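Local coordinates for fusarinine C esterase sidJ (Aspergillus fumigatus, PDB 6GUP), which hydrolyses the ester bonds of the fungal siderophore fusarinine C, releasing fusarinine and iron, but does not cleave triacetylfusarinine C, at residues A[173-177]-A[178-182]; A[254-258]-A[259-263]; A[291-295]-A[296-300]. One frame throughout, in Å; residues are numbered along the deposited sequence.

Contact 1: residues A[173-177]-A[178-182]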
# COMPACT_ATOMS: atom_id res chain seq x y z
N GLN A 173 -20.46 3.26 18.28
CA GLN A 173 -21.67 3.39 19.12
C GLN A 173 -22.87 2.62 18.55
O GLN A 173 -23.63 1.99 19.29
CB GLN A 173 -22.06 4.86 19.30
CG GLN A 173 -21.13 5.66 20.20
CD GLN A 173 -21.44 7.15 20.21
OE1 GLN A 173 -22.47 7.59 19.71
NE2 GLN A 173 -20.54 7.93 20.80
N TRP A 174 -23.01 2.67 17.23
CA TRP A 174 -24.07 1.97 16.50
C TRP A 174 -23.83 0.46 16.43
O TRP A 174 -24.79 -0.32 16.49
CB TRP A 174 -24.18 2.56 15.09
CG TRP A 174 -25.34 2.11 14.25
CD1 TRP A 174 -25.27 1.68 12.97
CD2 TRP A 174 -26.73 2.07 14.62
NE1 TRP A 174 -26.53 1.37 12.50
CE2 TRP A 174 -27.44 1.60 13.49
CE3 TRP A 174 -27.44 2.39 15.78
CZ2 TRP A 174 -28.83 1.43 13.49
CZ3 TRP A 174 -28.83 2.23 15.79
CH2 TRP A 174 -29.51 1.75 14.65
N VAL A 175 -22.57 0.06 16.31
CA VAL A 175 -22.17 -1.36 16.40
C VAL A 175 -22.45 -1.92 17.80
O VAL A 175 -22.94 -3.05 17.92
CB VAL A 175 -20.68 -1.56 16.01
CG1 VAL A 175 -20.14 -2.92 16.44
CG2 VAL A 175 -20.51 -1.41 14.50
N LEU A 176 -22.14 -1.15 18.84
CA LEU A 176 -22.45 -1.55 20.22
C LEU A 176 -23.95 -1.59 20.52
O LEU A 176 -24.39 -2.37 21.36
CB LEU A 176 -21.75 -0.62 21.22
CG LEU A 176 -20.21 -0.67 21.24
CD1 LEU A 176 -19.65 0.52 22.00
CD2 LEU A 176 -19.71 -1.97 21.85
N ALA A 177 -24.72 -0.75 19.83
CA ALA A 177 -26.18 -0.74 19.96
C ALA A 177 -26.85 -1.91 19.22
O ALA A 177 -27.68 -2.61 19.80
CB ALA A 177 -26.75 0.58 19.46
N GLU A 178 -26.47 -2.11 17.95
CA GLU A 178 -27.16 -3.05 17.04
C GLU A 178 -26.41 -4.34 16.67
O GLU A 178 -27.05 -5.30 16.23
CB GLU A 178 -27.52 -2.32 15.75
CG GLU A 178 -28.60 -1.26 15.90
CD GLU A 178 -29.95 -1.81 16.30
OE1 GLU A 178 -30.33 -2.90 15.83
OE2 GLU A 178 -30.65 -1.13 17.09
N GLY A 179 -25.09 -4.36 16.85
CA GLY A 179 -24.25 -5.47 16.41
C GLY A 179 -23.55 -5.18 15.09
O GLY A 179 -23.66 -4.08 14.54
N LEU A 180 -22.83 -6.19 14.58
CA LEU A 180 -22.09 -6.08 13.32
C LEU A 180 -21.90 -7.46 12.69
O LEU A 180 -21.22 -8.31 13.27
CB LEU A 180 -20.73 -5.41 13.57
CG LEU A 180 -19.76 -5.25 12.39
CD1 LEU A 180 -20.38 -4.45 11.25
CD2 LEU A 180 -18.47 -4.58 12.85
N GLY A 181 -22.49 -7.66 11.52
CA GLY A 181 -22.42 -8.94 10.81
C GLY A 181 -23.24 -10.01 11.51
O GLY A 181 -24.43 -9.80 11.79
N ASP A 182 -22.62 -11.15 11.80
CA ASP A 182 -23.24 -12.22 12.59
C ASP A 182 -23.34 -11.87 14.08
O ASP A 182 -24.18 -12.43 14.79
CB ASP A 182 -22.46 -13.53 12.44
CG ASP A 182 -22.54 -14.11 11.04
OD1 ASP A 182 -23.67 -14.40 10.58
OD2 ASP A 182 -21.48 -14.28 10.41
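With CG of Trp174 turned trans to the backbone N (chi1 -172°) and CG of Glu178 swung the other way, beside its own N, the indole and the glutamate chain one helical turn further on are brought together. The methylene CG of Glu178 lies over one face of the indole, 3.4 Å from the centroid of the six-membered ring and only 15° off the ring normal, a CH-pi contact. CG is displaced toward the rim of the benzo ring, and its nearest ring atom is CH2. A bend at chi2 of Glu178 turns the carboxylate toward the same rim, where OE2 stands 3.9 Å from Trp174 CH2; its plane is inclined by 42° to that of the ring. Pro290 and Ala291 also touch the indole.

In the backbone, the last turn of helix 168-178 closes with two bonds. Glu178 N donates to Trp174 O at 2.9 Å, and Gly179 N to Val175 O at 2.7 Å, the latter noticeably bent. Gly179 then leaves the helix with positive phi, a conformation that glycine adopts readily. The chain turns so that Leu180 CB rests 3.8 Å from Val175 CG1, while CG2 of the valine faces both CB and CD2 of the leucine. Ile188 of helix 185-205 touches this valine-leucine pair.

This glycine-ended C-terminus leads from helix 168-178, which follows strand 159-163 of the alpha/beta-hydrolase sheet, toward helix 185-205. The chemistry is divided there: an apolar pair joins the outgoing loop to the helix, and on the more exposed side a glutamate uses its aliphatic part against an aromatic face. The helix dipole would tend to disfavour the carboxylate's charge slightly, though solvent exposure should soften this.

Contact 2: residues A[254-258]-A[259-263]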
# COMPACT_ATOMS: atom_id res chain seq x y z
N SER A 254 -22.19 13.90 14.86
CA SER A 254 -23.42 14.70 14.84
C SER A 254 -23.62 15.59 16.08
O SER A 254 -24.38 16.55 16.01
CB SER A 254 -24.64 13.79 14.66
OG SER A 254 -24.83 12.95 15.78
N ASP A 255 -22.95 15.27 17.18
CA ASP A 255 -23.08 16.04 18.43
C ASP A 255 -21.95 17.07 18.67
O ASP A 255 -21.82 17.60 19.78
CB ASP A 255 -23.23 15.10 19.64
CG ASP A 255 -22.00 14.23 19.89
OD1 ASP A 255 -21.19 14.04 18.96
OD2 ASP A 255 -21.86 13.73 21.02
N LEU A 256 -21.14 17.35 17.64
CA LEU A 256 -20.14 18.42 17.72
C LEU A 256 -20.85 19.77 17.72
O LEU A 256 -21.84 19.96 17.02
CB LEU A 256 -19.16 18.36 16.55
CG LEU A 256 -18.29 17.11 16.40
CD1 LEU A 256 -17.34 17.29 15.22
CD2 LEU A 256 -17.51 16.79 17.66
N SER A 257 -20.33 20.71 18.51
CA SER A 257 -20.91 22.05 18.62
C SER A 257 -20.61 22.89 17.38
O SER A 257 -19.73 22.56 16.59
CB SER A 257 -20.37 22.76 19.86
OG SER A 257 -18.98 23.03 19.74
N ASP A 258 -21.35 23.99 17.25
CA ASP A 258 -21.11 24.97 16.18
C ASP A 258 -19.75 25.65 16.30
O ASP A 258 -19.16 26.04 15.29
CB ASP A 258 -22.23 26.02 16.14
CG ASP A 258 -23.54 25.48 15.61
OD1 ASP A 258 -23.53 24.73 14.60
OD2 ASP A 258 -24.60 25.81 16.18
N GLU A 259 -19.25 25.79 17.54
CA GLU A 259 -17.89 26.27 17.77
C GLU A 259 -16.86 25.32 17.15
O GLU A 259 -15.93 25.77 16.48
CB GLU A 259 -17.60 26.44 19.27
CG GLU A 259 -16.47 27.42 19.57
CD GLU A 259 -15.62 27.03 20.77
OE1 GLU A 259 -16.19 26.75 21.84
OE2 GLU A 259 -14.38 27.02 20.63
N GLN A 260 -17.05 24.02 17.37
CA GLN A 260 -16.14 22.99 16.84
C GLN A 260 -16.20 22.87 15.31
O GLN A 260 -15.16 22.70 14.67
CB GLN A 260 -16.43 21.63 17.49
CG GLN A 260 -15.95 21.56 18.94
CD GLN A 260 -16.68 20.53 19.78
OE1 GLN A 260 -17.68 19.95 19.38
NE2 GLN A 260 -16.16 20.30 20.98
N LEU A 261 -17.40 22.96 14.74
CA LEU A 261 -17.57 22.97 13.28
C LEU A 261 -16.94 24.22 12.64
O LEU A 261 -16.48 24.16 11.50
CB LEU A 261 -19.04 22.87 12.89
CG LEU A 261 -19.78 21.58 13.26
CD1 LEU A 261 -21.26 21.72 12.98
CD2 LEU A 261 -19.20 20.38 12.53
N GLY A 262 -16.94 25.33 13.38
CA GLY A 262 -16.24 26.55 12.96
C GLY A 262 -14.73 26.40 12.84
O GLY A 262 -14.10 27.08 12.03
N LYS A 263 -14.15 25.50 13.63
CA LYS A 263 -12.72 25.19 13.58
C LYS A 263 -12.31 24.30 12.40
O LYS A 263 -11.12 24.24 12.08
CB LYS A 263 -12.26 24.52 14.88
CG LYS A 263 -12.58 25.31 16.14
CD LYS A 263 -11.59 25.07 17.26
CE LYS A 263 -12.04 25.75 18.54
NZ LYS A 263 -10.90 26.07 19.44
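Ser257 and Gln260 form a capping box at the start of helix 258-262, where the backbone passes from the extended conformation of Leu256 and Ser257 into helical geometry at Asp258, with Leu261 N donating to Ser257 O (3.0 Å) and Gly262 N to Asp258 O. As N-cap, Ser257 has its OG placed between its own N and carbonyl carbon (chi1 67°), from where it accepts from Gln260 N at 3.2 Å. The return bond is made by the glutamine: its chain, extended beyond CG, reaches back so that OE1 receives Ser257 N at 2.9 Å, from above the amide's carbonyl plane. The two bonds satisfy one amide N-H of the first turn and one just before it. Leu256 crosses the glutamine at about a right angle, its CB and CD2 each 3.6 Å from OE1. At the other end of the amide, NE2 makes a weak hydrogen bond to Ser242 O, giving the group a second tether. Leu261 packs on Arg301, Trp302 and Ala305 of helix 295-307, which seats the short helix against its neighbour. Arg301 NH2 also donates to Leu256 O, one residue ahead of the cap.

Contact 3: residues A[291-295]-A[296-300]; sequences AWVDK and DTLLS
Asp294 and Thr297 cross at about a right angle, the carboxylate reaching over the first turn of helix 295-307 and the threonine hydroxyl facing it, with OD2 and OG1 3.1 Å apart. A trans chi1 (-165°) carries the carboxylate of Asp294 forward over the amides. There OD1 takes two weak bonds, from Asp296 N at 3.2 Å and from Thr297 N at 3.4 Å; the second is long but nearly straight (169°). Asp296 turns its own carboxylate toward the same oxygen, with OD2 3.9 Å from Asp294 OD1, and a water donates to both of these oxygens, a third bond for OD1, which would ease their repulsion. The N-H groups at the helix start would probably also stabilise the negative charge. The extended chain of Lys295 leads elsewhere: NZ donates to the carbonyl oxygens of Ser283 and Gly284, and the side chain touches Asp286, the acid of a probable catalytic triad. On the buried side, Val293 CG1 meets Leu298 CD2 at 4.3 Å, and Leu298 and Leu299 pack on Phe282 of strand 278-283. The arrangement is an aspartate N-cap, here opening a helix that follows a strand of the alpha/beta-hydrolase sheet.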
# COMPACT_ATOMS: atom_id res chain seq x y z
N ALA A 291 -29.30 5.40 13.69
CA ALA A 291 -30.66 5.85 13.39
C ALA A 291 -31.09 7.07 14.22
O ALA A 291 -31.99 7.80 13.81
CB ALA A 291 -31.65 4.70 13.57
N TRP A 292 -30.44 7.28 15.37
CA TRP A 292 -30.67 8.49 16.18
C TRP A 292 -30.05 9.78 15.59
O TRP A 292 -30.38 10.87 16.06
CB TRP A 292 -30.23 8.28 17.64
CG TRP A 292 -28.75 8.12 17.90
CD1 TRP A 292 -27.80 9.11 17.95
CD2 TRP A 292 -28.05 6.90 18.18
NE1 TRP A 292 -26.57 8.58 18.22
CE2 TRP A 292 -26.69 7.22 18.38
CE3 TRP A 292 -28.45 5.55 18.28
CZ2 TRP A 292 -25.72 6.25 18.66
CZ3 TRP A 292 -27.48 4.59 18.57
CH2 TRP A 292 -26.13 4.95 18.76
N VAL A 293 -29.18 9.65 14.59
CA VAL A 293 -28.59 10.81 13.90
C VAL A 293 -29.54 11.31 12.80
O VAL A 293 -29.93 10.54 11.92
CB VAL A 293 -27.22 10.47 13.27
CG1 VAL A 293 -26.62 11.67 12.54
CG2 VAL A 293 -26.25 9.97 14.34
N ASP A 294 -29.89 12.59 12.86
CA ASP A 294 -30.63 13.26 11.79
C ASP A 294 -29.60 13.72 10.74
O ASP A 294 -28.85 14.66 10.98
CB ASP A 294 -31.44 14.44 12.34
CG ASP A 294 -32.49 14.95 11.36
OD1 ASP A 294 -32.32 14.81 10.13
OD2 ASP A 294 -33.51 15.51 11.83
N LYS A 295 -29.59 13.04 9.59
CA LYS A 295 -28.62 13.33 8.52
C LYS A 295 -28.86 14.69 7.86
O LYS A 295 -27.91 15.34 7.41
CB LYS A 295 -28.65 12.24 7.45
CG LYS A 295 -28.24 10.86 7.94
CD LYS A 295 -28.36 9.83 6.83
CE LYS A 295 -28.30 8.41 7.36
NZ LYS A 295 -28.57 7.43 6.27
N ASP A 296 -30.12 15.11 7.79
CA ASP A 296 -30.50 16.39 7.18
C ASP A 296 -30.05 17.57 8.04
O ASP A 296 -29.54 18.56 7.52
CB ASP A 296 -32.01 16.46 6.96
CG ASP A 296 -32.49 15.45 5.93
OD1 ASP A 296 -32.14 15.60 4.75
OD2 ASP A 296 -33.22 14.51 6.31
N THR A 297 -30.26 17.46 9.35
CA THR A 297 -29.75 18.43 10.32
C THR A 297 -28.22 18.51 10.24
O THR A 297 -27.67 19.61 10.25
CB THR A 297 -30.17 18.08 11.77
OG1 THR A 297 -31.59 17.97 11.84
CG2 THR A 297 -29.70 19.14 12.77
N LEU A 298 -27.57 17.36 10.13
CA LEU A 298 -26.10 17.30 10.07
C LEU A 298 -25.53 18.04 8.85
O LEU A 298 -24.57 18.80 8.99
CB LEU A 298 -25.62 15.84 10.08
CG LEU A 298 -24.12 15.57 10.17
CD1 LEU A 298 -23.51 16.26 11.39
CD2 LEU A 298 -23.85 14.08 10.22
N LEU A 299 -26.14 17.84 7.68
CA LEU A 299 -25.71 18.53 6.45
C LEU A 299 -25.93 20.05 6.51
O LEU A 299 -25.08 20.81 6.05
CB LEU A 299 -26.41 17.97 5.20
CG LEU A 299 -25.93 16.63 4.63
CD1 LEU A 299 -26.71 16.29 3.37
CD2 LEU A 299 -24.43 16.62 4.33
N SER A 300 -27.07 20.48 7.05
CA SER A 300 -27.38 21.91 7.19
C SER A 300 -26.44 22.61 8.16
O SER A 300 -26.05 23.76 7.93
CB SER A 300 -28.84 22.12 7.62
OG SER A 300 -29.12 21.45 8.84
O HOH W 1 -34.57 14.04 8.63

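How the contacts relate
The three contacts follow in series along the chain, and contact 3 touches both others. Toward contact 1 the two tryptophans meet, Trp174 CE3 lying 3.6 Å from Trp292 CZ3, so the end of helix 168-178 packs on the loop leading into helix 295-307. Toward contact 2 the link is carbon-to-carbon packing: Ser254 CB lies 3.6 Å from Val293 CG1, and Leu298 CD1 packs on Ser254 CA. Contacts 1 and 2 do not touch, their nearest atoms being about 6 Å apart. Relative to the probable triad of Ser123, His327 and Asp286, contact 3 reaches Asp286 through Lys295, whereas Trp174 of contact 1 lies near the triad without touching it.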